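Sgbp-b (Bacteroides uniformis, PDB 7K44) probably binds xyloglucan at the bacterial cell surface, as a surface glycan-binding protein of a polysaccharide utilization locus. Local coordinates at residues D241-S252 and P370-N379. Sequence-based numbering, arbitrary orientation.
Sequences DGKCYSISGELS and PYNIEMYFDN. With CA (calcium ion), chain B.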
# COMPACT_ATOMS: atom_id res chain seq x y z
N ASP A 241 16.47 -4.21 6.62
CA ASP A 241 17.39 -3.49 5.74
C ASP A 241 18.65 -3.26 6.56
O ASP A 241 18.82 -2.24 7.21
CB ASP A 241 16.74 -2.19 5.31
CG ASP A 241 17.55 -1.46 4.26
OD1 ASP A 241 18.69 -1.88 3.96
OD2 ASP A 241 17.04 -0.44 3.73
N GLY A 242 19.55 -4.24 6.54
CA GLY A 242 20.70 -4.10 7.41
C GLY A 242 20.29 -4.07 8.87
O GLY A 242 19.37 -4.79 9.30
N LYS A 243 20.96 -3.24 9.64
CA LYS A 243 20.67 -3.11 11.06
C LYS A 243 19.43 -2.25 11.28
O LYS A 243 19.25 -1.23 10.61
CB LYS A 243 21.87 -2.45 11.74
CG LYS A 243 21.77 -2.38 13.24
CD LYS A 243 23.04 -1.77 13.81
CE LYS A 243 24.27 -2.54 13.38
NZ LYS A 243 25.48 -2.04 14.09
N CYS A 244 18.56 -2.70 12.18
CA CYS A 244 17.46 -1.88 12.69
C CYS A 244 17.59 -1.86 14.21
O CYS A 244 18.44 -2.53 14.78
CB CYS A 244 16.09 -2.42 12.24
SG CYS A 244 15.61 -3.99 12.94
N TYR A 245 16.79 -1.03 14.88
CA TYR A 245 16.79 -0.97 16.34
C TYR A 245 15.46 -1.43 16.90
O TYR A 245 14.39 -1.11 16.37
CB TYR A 245 17.20 0.40 16.92
CG TYR A 245 18.69 0.46 17.21
CD1 TYR A 245 19.60 0.55 16.18
CD2 TYR A 245 19.17 0.37 18.52
CE1 TYR A 245 20.97 0.58 16.42
CE2 TYR A 245 20.55 0.40 18.78
CZ TYR A 245 21.43 0.51 17.72
OH TYR A 245 22.80 0.52 17.93
N SER A 246 15.53 -2.24 17.95
CA SER A 246 14.37 -2.73 18.66
C SER A 246 14.15 -1.96 19.96
O SER A 246 15.10 -1.52 20.62
CB SER A 246 14.51 -4.22 18.97
OG SER A 246 15.49 -4.46 19.96
N ILE A 247 12.88 -1.80 20.32
CA ILE A 247 12.44 -1.43 21.66
C ILE A 247 11.64 -2.62 22.18
O ILE A 247 10.65 -3.02 21.55
CB ILE A 247 11.56 -0.17 21.63
CG1 ILE A 247 12.40 1.05 21.28
CG2 ILE A 247 10.83 0.01 22.95
CD1 ILE A 247 13.29 1.52 22.40
N SER A 248 12.05 -3.19 23.31
CA SER A 248 11.39 -4.41 23.75
C SER A 248 11.53 -4.57 25.25
O SER A 248 12.45 -4.04 25.88
CB SER A 248 11.94 -5.65 23.03
OG SER A 248 13.24 -5.97 23.50
N GLY A 249 10.60 -5.34 25.83
CA GLY A 249 10.64 -5.70 27.23
C GLY A 249 9.27 -5.59 27.85
O GLY A 249 8.26 -5.45 27.16
N GLU A 250 9.22 -5.65 29.18
CA GLU A 250 7.97 -5.57 29.91
C GLU A 250 7.76 -4.13 30.37
O GLU A 250 8.62 -3.56 31.04
CB GLU A 250 7.95 -6.53 31.10
CG GLU A 250 6.60 -6.62 31.79
CD GLU A 250 6.60 -7.63 32.92
OE1 GLU A 250 6.89 -8.81 32.66
OE2 GLU A 250 6.31 -7.23 34.07
N LEU A 251 6.62 -3.56 30.00
CA LEU A 251 6.29 -2.16 30.26
C LEU A 251 5.17 -2.14 31.29
O LEU A 251 4.04 -2.53 30.99
CB LEU A 251 5.85 -1.47 28.97
CG LEU A 251 5.36 -0.03 29.06
CD1 LEU A 251 6.32 0.86 29.87
CD2 LEU A 251 5.16 0.54 27.65
N SER A 252 5.49 -1.70 32.50
CA SER A 252 4.54 -1.74 33.60
C SER A 252 3.53 -0.60 33.47
O SER A 252 3.65 0.31 32.64
CB SER A 252 5.27 -1.60 34.92
OG SER A 252 5.89 -0.32 34.99
N PRO A 370 0.82 -5.01 33.16
CA PRO A 370 1.98 -4.78 32.30
C PRO A 370 1.77 -5.30 30.88
O PRO A 370 0.89 -6.13 30.65
CB PRO A 370 3.09 -5.56 33.00
CG PRO A 370 2.38 -6.63 33.76
CD PRO A 370 1.07 -6.04 34.18
N TYR A 371 2.57 -4.81 29.94
CA TYR A 371 2.50 -5.22 28.55
C TYR A 371 3.86 -5.70 28.08
O TYR A 371 4.89 -5.09 28.40
CB TYR A 371 2.15 -4.04 27.65
CG TYR A 371 0.74 -3.53 27.76
CD1 TYR A 371 -0.32 -4.24 27.21
CD2 TYR A 371 0.46 -2.32 28.37
CE1 TYR A 371 -1.61 -3.77 27.28
CE2 TYR A 371 -0.83 -1.84 28.45
CZ TYR A 371 -1.87 -2.58 27.90
OH TYR A 371 -3.16 -2.10 27.97
N ASN A 372 3.87 -6.79 27.32
CA ASN A 372 5.07 -7.19 26.61
C ASN A 372 5.17 -6.39 25.32
O ASN A 372 4.23 -6.38 24.52
CB ASN A 372 5.04 -8.69 26.32
CG ASN A 372 6.21 -9.15 25.47
OD1 ASN A 372 7.35 -8.73 25.70
ND2 ASN A 372 5.94 -9.99 24.48
N ILE A 373 6.29 -5.70 25.13
CA ILE A 373 6.51 -4.83 23.98
C ILE A 373 7.63 -5.43 23.13
O ILE A 373 8.65 -5.88 23.66
CB ILE A 373 6.91 -3.42 24.46
CG1 ILE A 373 5.82 -2.82 25.34
CG2 ILE A 373 7.25 -2.51 23.26
CD1 ILE A 373 4.47 -2.66 24.65
N GLU A 374 7.45 -5.41 21.81
CA GLU A 374 8.52 -5.83 20.91
C GLU A 374 8.29 -5.15 19.56
O GLU A 374 7.36 -5.52 18.84
CB GLU A 374 8.56 -7.35 20.76
CG GLU A 374 9.68 -7.83 19.83
CD GLU A 374 9.58 -9.32 19.50
OE1 GLU A 374 8.75 -10.02 20.11
OE2 GLU A 374 10.32 -9.78 18.60
N MET A 375 9.13 -4.18 19.23
CA MET A 375 8.95 -3.35 18.05
C MET A 375 10.31 -3.01 17.47
O MET A 375 11.31 -2.96 18.20
CB MET A 375 8.21 -2.06 18.39
CG MET A 375 6.91 -2.26 19.15
SD MET A 375 6.33 -0.71 19.85
CE MET A 375 6.37 0.26 18.36
N TYR A 376 10.35 -2.76 16.17
CA TYR A 376 11.58 -2.49 15.43
C TYR A 376 11.37 -1.29 14.52
O TYR A 376 10.28 -1.09 13.97
CB TYR A 376 11.98 -3.71 14.57
CG TYR A 376 12.06 -4.99 15.36
CD1 TYR A 376 10.92 -5.74 15.63
CD2 TYR A 376 13.27 -5.42 15.87
CE1 TYR A 376 11.00 -6.91 16.39
CE2 TYR A 376 13.36 -6.59 16.62
CZ TYR A 376 12.22 -7.31 16.88
OH TYR A 376 12.33 -8.47 17.64
N PHE A 377 12.44 -0.51 14.34
CA PHE A 377 12.40 0.76 13.63
C PHE A 377 13.59 0.86 12.68
O PHE A 377 14.71 0.46 13.04
CB PHE A 377 12.51 1.92 14.62
CG PHE A 377 11.37 2.02 15.59
CD1 PHE A 377 11.39 1.32 16.78
CD2 PHE A 377 10.27 2.82 15.29
CE1 PHE A 377 10.33 1.42 17.67
CE2 PHE A 377 9.21 2.91 16.18
CZ PHE A 377 9.24 2.21 17.36
N ASP A 378 13.38 1.45 11.51
CA ASP A 378 14.46 1.64 10.55
C ASP A 378 14.05 2.69 9.53
O ASP A 378 12.88 3.05 9.39
CB ASP A 378 14.79 0.32 9.84
CG ASP A 378 16.23 0.24 9.30
OD1 ASP A 378 17.03 1.22 9.34
OD2 ASP A 378 16.56 -0.86 8.81
N ASN A 379 15.05 3.15 8.78
CA ASN A 379 14.85 3.92 7.55
C ASN A 379 14.01 5.18 7.76
O ASN A 379 12.97 5.37 7.12
CB ASN A 379 14.27 3.04 6.44
CG ASN A 379 15.32 2.14 5.82
OD1 ASN A 379 16.51 2.43 5.90
ND2 ASN A 379 14.88 1.06 5.18
CA CA B . 18.94 -0.26 8.51
O HOH W 1 15.02 -2.96 8.71
O HOH W 2 18.51 0.73 6.36
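Tyr245, Ile247, Gly249 and Leu251 pair with Phe377, Met375, Ile373 and Tyr371 as the hydrogen-bonded pairs of an antiparallel β-sheet in the xyloglucan-binding domain. The axes of strands 243-248 and 371-379 run 169° apart, and eight backbone hydrogen bonds join the segments, from Tyr245 N to Phe377 O (3.2 Å) through to Tyr371 N to Leu251 O (2.9 Å). The register survives the corner at Gly249, whose backbone angles, with phi positive, would jam a CB against the preceding carbonyl oxygen.

Apolar packing fills the face that looks onto strands 255-264 and 357-364. Ile247 CG1 reaches Phe377 CE1 at 4.2 Å, and Leu251 CB lies 3.9 Å from Ile373 CG1. On the other face Ser246 CB approaches Tyr376 CE2 at 3.5 Å, while Ser246 OG bonds Val227 O in the adjoining strand. Tyr376 OH donates to the anti lone pair of Glu374 OE2, which lies at the edge of the Tyr376 ring and in its plane.

Metal coordination closes one end of the pairing. Both carboxylate oxygens of Asp378 bind the calcium ion, joined by Asp241 O, Lys243 O and a water, with Asn213 and Asp215 completing the site. That water donates to Asn379 OD1, making Asn379 a second-shell residue. Replacing Asn379 with alanine removes both amide atoms, and is likely to leave Asp241 OD2 without this donor and the calcium-bound water without its acceptor. With Asn379 CG anti to the carbonyl carbon (chi1 -77°), ND2 meets the anti side of Asp241 OD2 at 3.0 Å, somewhat out of the carboxylate plane, with an N-H...O angle of 168°.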